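Local coordinates for protein Aster-A (Mus musculus, PDB 6GQF), which moves cholesterol non-vesicularly from the plasma membrane to the endoplasmic reticulum, here represented by its sterol-binding VASt (ASTER) domain with 25-hydroxycholesterol, at residues P35-R40 with S165-Y170; N44-M49 with K159-V164; H89-L94 with V112-L117. All blocks are in the same frame, centred on the assembly; numbering follows the deposited sequence.

Contact 1: residues P35-R40 with S165-Y170; sequences PDLSGR and SSEIRY
Arg40 and Ser166 form an antiparallel hydrogen-bonded pair, with Ser166 N giving to Arg40 O at 3.0 Å and Arg40 N to Ser166 O at 3.2 Å. Gly39 also faces Ser166, which makes the join a classic beta bulge, placed where the chain enters strand 40-47 of the VASt domain, a member of the Bet v 1-like group. Leading into the bulge, and sharing Gly39 with it, is an inverse gamma turn centred on Ser38. Upstream of the turn, Leu37 N reaches Ser165 OG at 3.2 Å, an off-line bond with an N-H...O angle of 139°. Leu37 then lies across Glu167 at about a right angle: its CD2 touches Glu167 CD at 3.7 Å, while CD1 turns to the backbone and meets Ser165 O at 3.4 Å.

With Glu167 CG set between the backbone N and the carbonyl carbon (chi1 74°) and the chain extended beyond it, the carboxylate divides its two oxygens between partners. OE1 serves Ser38, whose N adds only a weak bond; OE2 is taken side-on by the Arg169 guanidinium. An alanine in place of Glu167 would probably leave the Ser38 hydroxyl without this acceptor and the Arg169 guanidinium without its carboxylate, free to turn. On the other face, Ser166 OG bonds His148 of the sterol pocket, and Arg40 reaches Glu191 and Trp187 of helix 176-202. Ser38 OG meets Glu167 OE1 (3.1 Å), and Arg169 NH2 meets OE2, nearly along the C-O axis, while NE reaches OE2 on its anti side; the two nitrogens come from opposite faces of the carboxylate plane.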
ATOM      1  N   PRO A  35       2.864  -4.642  15.860  1.00 94.24           N
ATOM      2  CA  PRO A  35       2.287  -3.310  16.064  1.00 92.88           C
ATOM      3  C   PRO A  35       2.309  -2.455  14.796  1.00 90.58           C
ATOM      4  O   PRO A  35       2.475  -2.982  13.695  1.00 87.75           O
ATOM      5  CB  PRO A  35       3.191  -2.715  17.145  1.00 90.03           C
ATOM      6  CG  PRO A  35       4.532  -3.398  16.948  1.00 90.70           C
ATOM      7  CD  PRO A  35       4.326  -4.604  16.051  1.00 93.04           C
ATOM      8  N   ASP A  36       2.139  -1.145  14.959  1.00 87.96           N
ATOM      9  CA  ASP A  36       2.196  -0.209  13.841  1.00 83.48           C
ATOM     10  C   ASP A  36       3.640   0.084  13.429  1.00 84.79           C
ATOM     11  O   ASP A  36       4.583  -0.472  13.993  1.00 92.13           O
ATOM     12  CB  ASP A  36       1.484   1.097  14.207  1.00 89.21           C
ATOM     13  CG  ASP A  36      -0.020   0.939  14.278  1.00 91.51           C
ATOM     14  OD1 ASP A  36      -0.496  -0.206  14.428  1.00107.67           O
ATOM     15  OD2 ASP A  36      -0.729   1.962  14.187  1.00 80.30           O
ATOM     16  N   LEU A  37       3.797   0.963  12.441  1.00 80.41           N
ATOM     17  CA  LEU A  37       5.112   1.353  11.944  1.00 74.97           C
ATOM     18  C   LEU A  37       5.488   2.737  12.460  1.00 72.83           C
ATOM     19  O   LEU A  37       4.624   3.582  12.688  1.00 73.84           O
ATOM     20  CB  LEU A  37       5.133   1.331  10.412  1.00 72.49           C
ATOM     21  CG  LEU A  37       4.944  -0.040   9.752  1.00 66.32           C
ATOM     22  CD1 LEU A  37       4.715   0.120   8.261  1.00 65.43           C
ATOM     23  CD2 LEU A  37       6.137  -0.941  10.008  1.00 60.37           C
ATOM     24  N   SER A  38       6.787   2.958  12.632  1.00 79.64           N
ATOM     25  CA  SER A  38       7.304   4.204  13.183  1.00 73.97           C
ATOM     26  C   SER A  38       7.393   5.295  12.127  1.00 72.27           C
ATOM     27  O   SER A  38       8.430   5.942  11.981  1.00 84.76           O
ATOM     28  CB  SER A  38       8.682   3.971  13.803  1.00 89.22           C
ATOM     29  OG  SER A  38       9.600   3.499  12.828  1.00 87.03           O
ATOM     30  N   GLY A  39       6.304   5.490  11.390  1.00 70.00           N
ATOM     31  CA  GLY A  39       6.240   6.519  10.367  1.00 72.35           C
ATOM     32  C   GLY A  39       5.009   7.386  10.545  1.00 67.82           C
ATOM     33  O   GLY A  39       5.095   8.468  11.126  1.00 72.29           O
ATOM     34  N   ARG A  40       3.869   6.912  10.044  1.00 59.23           N
ATOM     35  CA  ARG A  40       2.594   7.601  10.229  1.00 62.18           C
ATOM     36  C   ARG A  40       1.429   6.621  10.162  1.00 62.03           C
ATOM     37  O   ARG A  40       1.549   5.538   9.583  1.00 55.25           O
ATOM     38  CB  ARG A  40       2.399   8.695   9.175  1.00 61.22           C
ATOM     39  CG  ARG A  40       3.399   9.829   9.253  1.00 64.44           C
ATOM     40  CD  ARG A  40       3.093  10.927   8.254  1.00 62.58           C
ATOM     41  NE  ARG A  40       4.153  11.933   8.242  1.00 70.83           N
ATOM     42  CZ  ARG A  40       4.179  12.988   7.433  1.00 74.05           C
ATOM     43  NH1 ARG A  40       3.201  13.188   6.560  1.00 65.25           N
ATOM     44  NH2 ARG A  40       5.188  13.846   7.496  1.00 80.93           N
ATOM     45  N   SER A 165      -0.596   1.780   8.528  1.00 60.24           N
ATOM     46  CA  SER A 165       0.545   2.590   8.913  1.00 61.94           C
ATOM     47  C   SER A 165       1.650   2.372   7.895  1.00 61.77           C
ATOM     48  O   SER A 165       1.689   1.341   7.224  1.00 57.47           O
ATOM     49  CB  SER A 165       1.024   2.225  10.316  1.00 61.86           C
ATOM     50  OG  SER A 165       1.331   0.845  10.385  1.00 67.02           O
ATOM     51  N   SER A 166       2.540   3.349   7.778  1.00 65.09           N
ATOM     52  CA  SER A 166       3.623   3.287   6.806  1.00 61.30           C
ATOM     53  C   SER A 166       4.912   3.800   7.421  1.00 61.83           C
ATOM     54  O   SER A 166       4.910   4.336   8.526  1.00 62.83           O
ATOM     55  CB  SER A 166       3.266   4.099   5.564  1.00 56.66           C
ATOM     56  OG  SER A 166       2.002   3.670   5.071  1.00 55.44           O
ATOM     57  N   GLU A 167       6.016   3.612   6.707  1.00 59.75           N
ATOM     58  CA  GLU A 167       7.286   4.186   7.117  1.00 62.75           C
ATOM     59  C   GLU A 167       8.249   4.219   5.934  1.00 53.97           C
ATOM     60  O   GLU A 167       8.127   3.433   4.996  1.00 50.23           O
ATOM     61  CB  GLU A 167       7.887   3.405   8.295  1.00 61.02           C
ATOM     62  CG  GLU A 167       8.474   2.049   7.947  1.00 60.39           C
ATOM     63  CD  GLU A 167       9.011   1.316   9.173  1.00 76.85           C
ATOM     64  OE1 GLU A 167       8.869   1.849  10.295  1.00 74.34           O
ATOM     65  OE2 GLU A 167       9.577   0.209   9.014  1.00 73.92           O
ATOM     66  N   ILE A 168       9.191   5.154   5.988  1.00 52.44           N
ATOM     67  CA  ILE A 168      10.228   5.286   4.973  1.00 53.47           C
ATOM     68  C   ILE A 168      11.506   4.624   5.468  1.00 49.71           C
ATOM     69  O   ILE A 168      11.917   4.831   6.609  1.00 55.04           O
ATOM     70  CB  ILE A 168      10.500   6.769   4.633  1.00 60.05           C
ATOM     71  CG1 ILE A 168       9.255   7.405   4.009  1.00 50.81           C
ATOM     72  CG2 ILE A 168      11.673   6.903   3.674  1.00 55.16           C
ATOM     73  CD1 ILE A 168       9.250   8.900   4.066  1.00 55.52           C
ATOM     74  N   ARG A 169      12.125   3.833   4.597  1.00 55.60           N
ATOM     75  CA  ARG A 169      13.332   3.082   4.931  1.00 54.21           C
ATOM     76  C   ARG A 169      14.485   3.446   3.997  1.00 53.04           C
ATOM     77  O   ARG A 169      14.397   3.265   2.783  1.00 48.49           O
ATOM     78  CB  ARG A 169      13.059   1.580   4.861  1.00 54.14           C
ATOM     79  CG  ARG A 169      12.122   1.076   5.938  1.00 63.50           C
ATOM     80  CD  ARG A 169      11.955  -0.430   5.870  1.00 63.66           C
ATOM     81  NE  ARG A 169      11.053  -0.906   6.912  1.00 64.71           N
ATOM     82  CZ  ARG A 169      10.477  -2.103   6.921  1.00 63.83           C
ATOM     83  NH1 ARG A 169      10.699  -2.966   5.934  1.00 61.44           N
ATOM     84  NH2 ARG A 169       9.671  -2.436   7.918  1.00 63.88           N
ATOM     85  N   TYR A 170      15.567   3.950   4.584  1.00 51.69           N
ATOM     86  CA  TYR A 170      16.732   4.403   3.835  1.00 49.98           C
ATOM     87  C   TYR A 170      17.859   3.368   3.801  1.00 51.19           C
ATOM     88  O   TYR A 170      18.381   2.975   4.841  1.00 59.08           O
ATOM     89  CB  TYR A 170      17.251   5.707   4.444  1.00 53.11           C
ATOM     90  CG  TYR A 170      16.275   6.851   4.319  1.00 55.91           C
ATOM     91  CD1 TYR A 170      16.259   7.652   3.183  1.00 62.02           C
ATOM     92  CD2 TYR A 170      15.359   7.122   5.324  1.00 57.76           C
ATOM     93  CE1 TYR A 170      15.363   8.698   3.058  1.00 62.19           C
ATOM     94  CE2 TYR A 170      14.459   8.167   5.210  1.00 63.32           C
ATOM     95  CZ  TYR A 170      14.465   8.950   4.074  1.00 63.88           C
ATOM     96  OH  TYR A 170      13.573   9.990   3.953  1.00 60.39           O
TER

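Contact 2: residues N44-M49 with K159-V164; sequences NSVFHM and KARLRV
Lys159 runs fully extended beside His48, its CG 4.0 Å from His48 CD2, and further out its CE meets Val46 CG1 at 3.8 Å. Ala160 pairs with Phe47 through two backbone bonds, Phe47 N to Ala160 O and Ala160 N to Phe47 O, each with an N-H...O angle of 164°, evidence of a regular antiparallel ladder. At Arg161 the chain bends at chi3 (-63°), which turns NE back toward strand 40-47. Val46 CG2 sits 3.5 Å above the plane of the Arg161 guanidinium, over its centre, and Arg161 NH1 gives to Asn44 OD1 at 3.0 Å. That oxygen lies close to the guanidinium plane, but the donor stands above the plane of the amide. Leu162 and Ser45 form the next hydrogen-bonded pair, Leu162 N giving to Ser45 O at 2.8 Å with Ser45 N returning a bond to Leu162 O; Leu162 CD2 approaches Phe47 CE2 at 4.1 Å. Arg163 lies alongside Asn44, with CG 3.4 Å from Asn44 OD1, while its NH2 forms a salt bridge with Asp36.

Strand 40-47 is outermost in the sheet, and strand 144-156 flanks 159-164 on the other side. The Phe47, Ala160 and Leu162 face is packed by helices: Leu201 of helix 176-202 touches Phe47 and Leu162, and Ala51 and Leu58 of helix 51-58 meet Ala160 and Leu162.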
ATOM      1  N   ASN A  44      -7.456   4.675   9.588  1.00 76.02           N
ATOM      2  CA  ASN A  44      -8.007   4.048  10.779  1.00 70.66           C
ATOM      3  C   ASN A  44      -9.525   4.197  10.756  1.00 67.48           C
ATOM      4  O   ASN A  44     -10.090   5.025  11.466  1.00 79.17           O
ATOM      5  CB  ASN A  44      -7.411   4.665  12.046  1.00 68.83           C
ATOM      6  CG  ASN A  44      -7.817   3.924  13.303  1.00 71.77           C
ATOM      7  OD1 ASN A  44      -8.168   2.747  13.258  1.00 76.57           O
ATOM      8  ND2 ASN A  44      -7.766   4.613  14.435  1.00 74.04           N
ATOM      9  N   SER A  45     -10.169   3.398   9.912  1.00 63.16           N
ATOM     10  CA  SER A  45     -11.602   3.493   9.689  1.00 71.59           C
ATOM     11  C   SER A  45     -12.323   2.202  10.055  1.00 69.03           C
ATOM     12  O   SER A  45     -11.731   1.125  10.052  1.00 73.21           O
ATOM     13  CB  SER A  45     -11.869   3.842   8.226  1.00 78.09           C
ATOM     14  OG  SER A  45     -11.176   5.025   7.865  1.00 88.59           O
ATOM     15  N   VAL A  46     -13.607   2.324  10.373  1.00 71.32           N
ATOM     16  CA  VAL A  46     -14.453   1.161  10.597  1.00 72.71           C
ATOM     17  C   VAL A  46     -15.493   1.097   9.489  1.00 68.63           C
ATOM     18  O   VAL A  46     -16.188   2.074   9.218  1.00 70.21           O
ATOM     19  CB  VAL A  46     -15.145   1.203  11.975  1.00 75.50           C
ATOM     20  CG1 VAL A  46     -16.068   0.005  12.141  1.00 78.04           C
ATOM     21  CG2 VAL A  46     -14.108   1.223  13.095  1.00 75.72           C
ATOM     22  N   PHE A  47     -15.575  -0.062   8.847  1.00 72.66           N
ATOM     23  CA  PHE A  47     -16.500  -0.272   7.744  1.00 76.97           C
ATOM     24  C   PHE A  47     -17.541  -1.311   8.113  1.00 80.38           C
ATOM     25  O   PHE A  47     -17.272  -2.225   8.892  1.00 82.85           O
ATOM     26  CB  PHE A  47     -15.743  -0.709   6.490  1.00 79.11           C
ATOM     27  CG  PHE A  47     -14.815   0.337   5.958  1.00 75.11           C
ATOM     28  CD1 PHE A  47     -15.276   1.306   5.087  1.00 68.28           C
ATOM     29  CD2 PHE A  47     -13.483   0.356   6.334  1.00 75.05           C
ATOM     30  CE1 PHE A  47     -14.428   2.273   4.599  1.00 71.79           C
ATOM     31  CE2 PHE A  47     -12.630   1.321   5.851  1.00 72.62           C
ATOM     32  CZ  PHE A  47     -13.102   2.282   4.982  1.00 75.00           C
ATOM     33  N   HIS A  48     -18.731  -1.166   7.540  1.00 83.04           N
ATOM     34  CA  HIS A  48     -19.804  -2.129   7.740  1.00 91.16           C
ATOM     35  C   HIS A  48     -19.732  -3.221   6.676  1.00 93.27           C
ATOM     36  O   HIS A  48     -20.748  -3.652   6.131  1.00100.84           O
ATOM     37  CB  HIS A  48     -21.165  -1.430   7.718  1.00 90.09           C
ATOM     38  CG  HIS A  48     -21.479  -0.683   8.977  1.00 92.11           C
ATOM     39  ND1 HIS A  48     -21.945   0.614   8.978  1.00 94.14           N
ATOM     40  CD2 HIS A  48     -21.397  -1.054  10.276  1.00 97.76           C
ATOM     41  CE1 HIS A  48     -22.135   1.010  10.225  1.00 95.54           C
ATOM     42  NE2 HIS A  48     -21.809   0.017  11.031  1.00 98.61           N
ATOM     43  N   MET A  49     -18.509  -3.653   6.387  1.00 87.01           N
ATOM     44  CA  MET A  49     -18.262  -4.790   5.516  1.00 87.21           C
ATOM     45  C   MET A  49     -17.528  -5.839   6.327  1.00 85.38           C
ATOM     46  O   MET A  49     -16.745  -5.504   7.217  1.00 88.84           O
ATOM     47  CB  MET A  49     -17.448  -4.372   4.289  1.00 85.59           C
ATOM     48  CG  MET A  49     -18.193  -3.418   3.368  1.00 95.59           C
ATOM     49  SD  MET A  49     -17.179  -2.733   2.045  1.00 99.12           S
ATOM     50  CE  MET A  49     -16.128  -1.619   2.977  1.00 86.82           C
ATOM     51  N   LYS A 159     -19.054  -6.150   9.776  1.00 96.43           N
ATOM     52  CA  LYS A 159     -18.401  -4.975  10.337  1.00 93.77           C
ATOM     53  C   LYS A 159     -16.949  -5.285  10.690  1.00 88.66           C
ATOM     54  O   LYS A 159     -16.672  -6.257  11.392  1.00 84.93           O
ATOM     55  CB  LYS A 159     -19.156  -4.495  11.577  1.00 92.57           C
ATOM     56  CG  LYS A 159     -18.620  -3.218  12.205  1.00 89.56           C
ATOM     57  CD  LYS A 159     -19.406  -2.868  13.460  1.00 87.06           C
ATOM     58  CE  LYS A 159     -18.788  -1.698  14.208  1.00 88.44           C
ATOM     59  NZ  LYS A 159     -19.503  -1.419  15.482  1.00 87.65           N
ATOM     60  N   ALA A 160     -16.031  -4.456  10.200  1.00 81.44           N
ATOM     61  CA  ALA A 160     -14.608  -4.646  10.467  1.00 81.05           C
ATOM     62  C   ALA A 160     -13.859  -3.319  10.466  1.00 79.06           C
ATOM     63  O   ALA A 160     -14.318  -2.334   9.880  1.00 79.54           O
ATOM     64  CB  ALA A 160     -14.001  -5.588   9.442  1.00 81.65           C
ATOM     65  N   ARG A 161     -12.705  -3.306  11.131  1.00 74.90           N
ATOM     66  CA  ARG A 161     -11.843  -2.129  11.171  1.00 76.65           C
ATOM     67  C   ARG A 161     -10.692  -2.286  10.184  1.00 79.21           C
ATOM     68  O   ARG A 161     -10.279  -3.403   9.870  1.00 82.61           O
ATOM     69  CB  ARG A 161     -11.295  -1.900  12.585  1.00 70.43           C
ATOM     70  CG  ARG A 161     -10.300  -0.740  12.687  1.00 68.91           C
ATOM     71  CD  ARG A 161      -9.781  -0.560  14.101  1.00 75.23           C
ATOM     72  NE  ARG A 161     -10.845  -0.215  15.042  1.00 90.10           N
ATOM     73  CZ  ARG A 161     -11.264   1.022  15.301  1.00 85.06           C
ATOM     74  NH1 ARG A 161     -10.721   2.070  14.690  1.00 79.03           N
ATOM     75  NH2 ARG A 161     -12.239   1.211  16.178  1.00 90.23           N
ATOM     76  N   LEU A 162     -10.184  -1.157   9.698  1.00 74.02           N
ATOM     77  CA  LEU A 162      -9.023  -1.138   8.816  1.00 71.14           C
ATOM     78  C   LEU A 162      -7.988  -0.138   9.332  1.00 68.91           C
ATOM     79  O   LEU A 162      -8.305   1.032   9.552  1.00 70.80           O
ATOM     80  CB  LEU A 162      -9.445  -0.787   7.384  1.00 70.81           C
ATOM     81  CG  LEU A 162      -8.344  -0.664   6.326  1.00 64.38           C
ATOM     82  CD1 LEU A 162      -7.571  -1.952   6.171  1.00 65.64           C
ATOM     83  CD2 LEU A 162      -8.939  -0.267   4.991  1.00 68.00           C
ATOM     84  N   ARG A 163      -6.762  -0.611   9.545  1.00 64.38           N
ATOM     85  CA  ARG A 163      -5.641   0.255   9.904  1.00 65.73           C
ATOM     86  C   ARG A 163      -4.529   0.157   8.863  1.00 66.90           C
ATOM     87  O   ARG A 163      -4.210  -0.931   8.384  1.00 66.67           O
ATOM     88  CB  ARG A 163      -5.089  -0.106  11.286  1.00 61.90           C
ATOM     89  CG  ARG A 163      -5.975   0.310  12.436  1.00 72.46           C
ATOM     90  CD  ARG A 163      -5.459  -0.235  13.757  1.00 80.11           C
ATOM     91  NE  ARG A 163      -4.225   0.412  14.203  1.00 84.23           N
ATOM     92  CZ  ARG A 163      -4.171   1.552  14.890  1.00 86.97           C
ATOM     93  NH1 ARG A 163      -5.284   2.205  15.210  1.00 82.36           N
ATOM     94  NH2 ARG A 163      -2.998   2.050  15.253  1.00 79.28           N
ATOM     95  N   VAL A 164      -3.948   1.300   8.513  1.00 63.86           N
ATOM     96  CA  VAL A 164      -2.787   1.330   7.636  1.00 54.23           C
ATOM     97  C   VAL A 164      -1.751   2.314   8.156  1.00 55.22           C
ATOM     98  O   VAL A 164      -1.996   3.519   8.227  1.00 58.27           O
ATOM     99  CB  VAL A 164      -3.161   1.713   6.194  1.00 62.77           C
ATOM    100  CG1 VAL A 164      -1.929   1.643   5.289  1.00 59.72           C
ATOM    101  CG2 VAL A 164      -4.266   0.804   5.667  1.00 65.70           C
TER

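Contact 3: residues H89-L94 with V112-L117; sequences HQRRVL and VETQTL
Arg92 places CG between its backbone N and carbonyl carbon (chi1 66°), while Gln115 has CG anti to the carbonyl carbon (chi1 -68°); with both chains extended beyond CG, the two side chains run side by side. Arg92 NE and NH2 both give to Gln115 OE1, each at 2.9 Å. The oxygen lies in the guanidinium plane, and both donors come from the same face of the amide, whose plane is turned 38° from the guanidinium. The amide passes the connection on, since Gln115 NE2 gives to Glu113 OE2 at 3.1 Å from above the carboxylate plane. Leu94 CD1 packs against this amide, 3.9 Å from Gln115 CD.

The opposite face of this beta hairpin, with His89, Arg91 and Thr116, has a CH-pi contact: Thr116 CG2 lies over the His89 ring, 4.0 Å from its centroid. Between the two faces, the pairs Gln90-Leu117, Arg92-Gln115 and Leu94-Glu113 supply six backbone hydrogen bonds.

Glu113 is also held by Ser131 and Tyr96, a glycerol, probably from the crystallisation liquor, bonds both Glu113 and Gln115, and the bound sterol touches Glu113. Arg92, Gln115 and Glu113 are all buried; Arg92 NH2 and Glu113 OE2 are 6.8 Å apart, and the amide between them probably serves as a neutral bridge from a positive to a probably negative group, polarised by both.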
ATOM      1  N   HIS A  89       2.163 -18.048   6.444  1.00 98.08           N
ATOM      2  CA  HIS A  89       1.827 -16.873   5.644  1.00 94.25           C
ATOM      3  C   HIS A  89       1.778 -17.174   4.142  1.00 91.55           C
ATOM      4  O   HIS A  89       2.010 -18.302   3.717  1.00100.14           O
ATOM      5  CB  HIS A  89       2.826 -15.746   5.926  1.00 88.09           C
ATOM      6  CG  HIS A  89       4.226 -16.040   5.481  1.00 91.62           C
ATOM      7  ND1 HIS A  89       4.572 -16.198   4.154  1.00 90.81           N
ATOM      8  CD2 HIS A  89       5.372 -16.186   6.186  1.00 93.75           C
ATOM      9  CE1 HIS A  89       5.867 -16.438   4.065  1.00 88.56           C
ATOM     10  NE2 HIS A  89       6.376 -16.437   5.284  1.00 95.73           N
ATOM     11  N   GLN A  90       1.448 -16.154   3.356  1.00 83.63           N
ATOM     12  CA  GLN A  90       1.417 -16.255   1.899  1.00 85.31           C
ATOM     13  C   GLN A  90       2.106 -15.023   1.321  1.00 78.98           C
ATOM     14  O   GLN A  90       2.308 -14.041   2.033  1.00 71.29           O
ATOM     15  CB  GLN A  90      -0.024 -16.366   1.382  1.00 84.10           C
ATOM     16  CG  GLN A  90      -0.871 -17.423   2.091  1.00 85.16           C
ATOM     17  CD  GLN A  90      -2.319 -17.438   1.620  1.00 86.13           C
ATOM     18  OE1 GLN A  90      -3.240 -17.178   2.398  1.00 83.79           O
ATOM     19  NE2 GLN A  90      -2.524 -17.751   0.344  1.00 83.33           N
ATOM     20  N   ARG A  91       2.472 -15.079   0.042  1.00 76.84           N
ATOM     21  CA  ARG A  91       3.142 -13.955  -0.615  1.00 72.76           C
ATOM     22  C   ARG A  91       2.699 -13.805  -2.060  1.00 65.26           C
ATOM     23  O   ARG A  91       2.485 -14.788  -2.766  1.00 70.27           O
ATOM     24  CB  ARG A  91       4.669 -14.114  -0.568  1.00 70.23           C
ATOM     25  CG  ARG A  91       5.248 -14.196   0.838  1.00 83.64           C
ATOM     26  CD  ARG A  91       6.763 -14.382   0.839  1.00 78.80           C
ATOM     27  NE  ARG A  91       7.470 -13.189   0.370  1.00 79.56           N
ATOM     28  CZ  ARG A  91       8.264 -13.125  -0.700  1.00 86.10           C
ATOM     29  NH1 ARG A  91       8.493 -14.190  -1.465  1.00 83.42           N
ATOM     30  NH2 ARG A  91       8.843 -11.973  -1.005  1.00 81.28           N
ATOM     31  N   ARG A  92       2.556 -12.559  -2.487  1.00 67.68           N
ATOM     32  CA  ARG A  92       2.361 -12.248  -3.894  1.00 69.43           C
ATOM     33  C   ARG A  92       3.200 -11.029  -4.234  1.00 62.59           C
ATOM     34  O   ARG A  92       3.793 -10.405  -3.351  1.00 59.90           O
ATOM     35  CB  ARG A  92       0.882 -11.999  -4.222  1.00 69.66           C
ATOM     36  CG  ARG A  92       0.272 -10.759  -3.575  1.00 65.70           C
ATOM     37  CD  ARG A  92      -1.130 -10.473  -4.109  1.00 60.69           C
ATOM     38  NE  ARG A  92      -1.687  -9.249  -3.535  1.00 66.67           N
ATOM     39  CZ  ARG A  92      -2.831  -8.685  -3.916  1.00 68.30           C
ATOM     40  NH1 ARG A  92      -3.561  -9.229  -4.880  1.00 72.35           N
ATOM     41  NH2 ARG A  92      -3.250  -7.570  -3.335  1.00 66.49           N
ATOM     42  N   VAL A  93       3.253 -10.709  -5.520  1.00 62.40           N
ATOM     43  CA  VAL A  93       3.965  -9.534  -5.995  1.00 62.76           C
ATOM     44  C   VAL A  93       3.124  -8.795  -7.028  1.00 65.23           C
ATOM     45  O   VAL A  93       2.398  -9.410  -7.810  1.00 64.84           O
ATOM     46  CB  VAL A  93       5.336  -9.899  -6.608  1.00 65.09           C
ATOM     47  CG1 VAL A  93       6.343 -10.206  -5.515  1.00 66.67           C
ATOM     48  CG2 VAL A  93       5.209 -11.079  -7.571  1.00 67.50           C
ATOM     49  N   LEU A  94       3.221  -7.469  -7.003  1.00 70.81           N
ATOM     50  CA  LEU A  94       2.501  -6.606  -7.932  1.00 65.75           C
ATOM     51  C   LEU A  94       3.492  -5.746  -8.687  1.00 64.40           C
ATOM     52  O   LEU A  94       4.600  -5.498  -8.210  1.00 66.30           O
ATOM     53  CB  LEU A  94       1.501  -5.703  -7.199  1.00 64.68           C
ATOM     54  CG  LEU A  94       0.433  -6.356  -6.320  1.00 64.80           C
ATOM     55  CD1 LEU A  94       0.984  -6.836  -4.973  1.00 62.41           C
ATOM     56  CD2 LEU A  94      -0.716  -5.383  -6.116  1.00 66.00           C
ATOM     57  N   VAL A 112       7.414  -2.004  -8.275  1.00 64.54           N
ATOM     58  CA  VAL A 112       7.297  -3.404  -7.903  1.00 58.79           C
ATOM     59  C   VAL A 112       6.932  -3.475  -6.434  1.00 56.58           C
ATOM     60  O   VAL A 112       7.578  -2.837  -5.605  1.00 59.49           O
ATOM     61  CB  VAL A 112       8.592  -4.169  -8.157  1.00 56.94           C
ATOM     62  CG1 VAL A 112       8.489  -5.601  -7.631  1.00 55.21           C
ATOM     63  CG2 VAL A 112       8.906  -4.166  -9.633  1.00 60.12           C
ATOM     64  N   GLU A 113       5.898  -4.248  -6.121  1.00 60.88           N
ATOM     65  CA  GLU A 113       5.416  -4.377  -4.751  1.00 62.67           C
ATOM     66  C   GLU A 113       5.353  -5.841  -4.331  1.00 58.70           C
ATOM     67  O   GLU A 113       5.020  -6.709  -5.134  1.00 58.17           O
ATOM     68  CB  GLU A 113       4.035  -3.724  -4.605  1.00 66.06           C
ATOM     69  CG  GLU A 113       3.471  -3.745  -3.182  1.00 64.15           C
ATOM     70  CD  GLU A 113       2.105  -3.094  -3.081  1.00 71.61           C
ATOM     71  OE1 GLU A 113       1.550  -2.708  -4.132  1.00 74.49           O
ATOM     72  OE2 GLU A 113       1.584  -2.969  -1.950  1.00 74.91           O
ATOM     73  N   THR A 114       5.683  -6.097  -3.068  1.00 58.73           N
ATOM     74  CA  THR A 114       5.622  -7.436  -2.490  1.00 59.86           C
ATOM     75  C   THR A 114       4.736  -7.436  -1.250  1.00 58.63           C
ATOM     76  O   THR A 114       4.954  -6.647  -0.332  1.00 58.18           O
ATOM     77  CB  THR A 114       7.020  -7.941  -2.109  1.00 59.37           C
ATOM     78  OG1 THR A 114       7.908  -7.755  -3.214  1.00 64.19           O
ATOM     79  CG2 THR A 114       6.983  -9.407  -1.737  1.00 64.37           C
ATOM     80  N   GLN A 115       3.748  -8.326  -1.223  1.00 57.37           N
ATOM     81  CA  GLN A 115       2.816  -8.403  -0.102  1.00 61.20           C
ATOM     82  C   GLN A 115       2.851  -9.767   0.575  1.00 58.52           C
ATOM     83  O   GLN A 115       2.799 -10.793  -0.095  1.00 60.88           O
ATOM     84  CB  GLN A 115       1.393  -8.097  -0.570  1.00 59.91           C
ATOM     85  CG  GLN A 115       1.191  -6.659  -1.001  1.00 64.37           C
ATOM     86  CD  GLN A 115      -0.257  -6.346  -1.300  1.00 66.19           C
ATOM     87  OE1 GLN A 115      -1.066  -7.250  -1.512  1.00 69.13           O
ATOM     88  NE2 GLN A 115      -0.599  -5.063  -1.309  1.00 63.74           N
ATOM     89  N   THR A 116       2.941  -9.761   1.904  1.00 63.75           N
ATOM     90  CA  THR A 116       2.903 -10.984   2.707  1.00 68.52           C
ATOM     91  C   THR A 116       1.698 -10.992   3.646  1.00 62.92           C
ATOM     92  O   THR A 116       1.613 -10.160   4.543  1.00 55.63           O
ATOM     93  CB  THR A 116       4.182 -11.149   3.554  1.00 61.85           C
ATOM     94  OG1 THR A 116       5.331 -11.149   2.699  1.00 73.00           O
ATOM     95  CG2 THR A 116       4.149 -12.453   4.332  1.00 69.07           C
ATOM     96  N   LEU A 117       0.792 -11.951   3.453  1.00 67.47           N
ATOM     97  CA  LEU A 117      -0.445 -12.018   4.232  1.00 71.12           C
ATOM     98  C   LEU A 117      -0.337 -12.985   5.403  1.00 66.14           C
ATOM     99  O   LEU A 117       0.078 -14.127   5.242  1.00 68.74           O
ATOM    100  CB  LEU A 117      -1.616 -12.438   3.335  1.00 74.99           C
ATOM    101  CG  LEU A 117      -3.035 -12.084   3.806  1.00 73.91           C
ATOM    102  CD1 LEU A 117      -3.994 -12.196   2.640  1.00 71.34           C
ATOM    103  CD2 LEU A 117      -3.517 -12.966   4.951  1.00 77.52           C
TER

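How the contacts relate
All three contacts belong to one antiparallel sheet. Contacts 1 and 2 use successive parts of strand 159-170 against the chain that leads into and forms strand 40-47; their centres are about 19 Å apart, yet they touch through the salt bridge of Asp36 OD2 with Arg163 NH2 at 2.5 Å. Contact 3 lies farther across the sheet, with its centre about 18 Å from that of contact 1 and about 21 Å from that of contact 2, touching neither. Distance to 25-hydroxycholesterol separates them: about 4 Å from the Glu113 side chain in contact 3, about 7 Å from that of Ser166 in contact 1 and about 12 Å from that of Leu162 in contact 2.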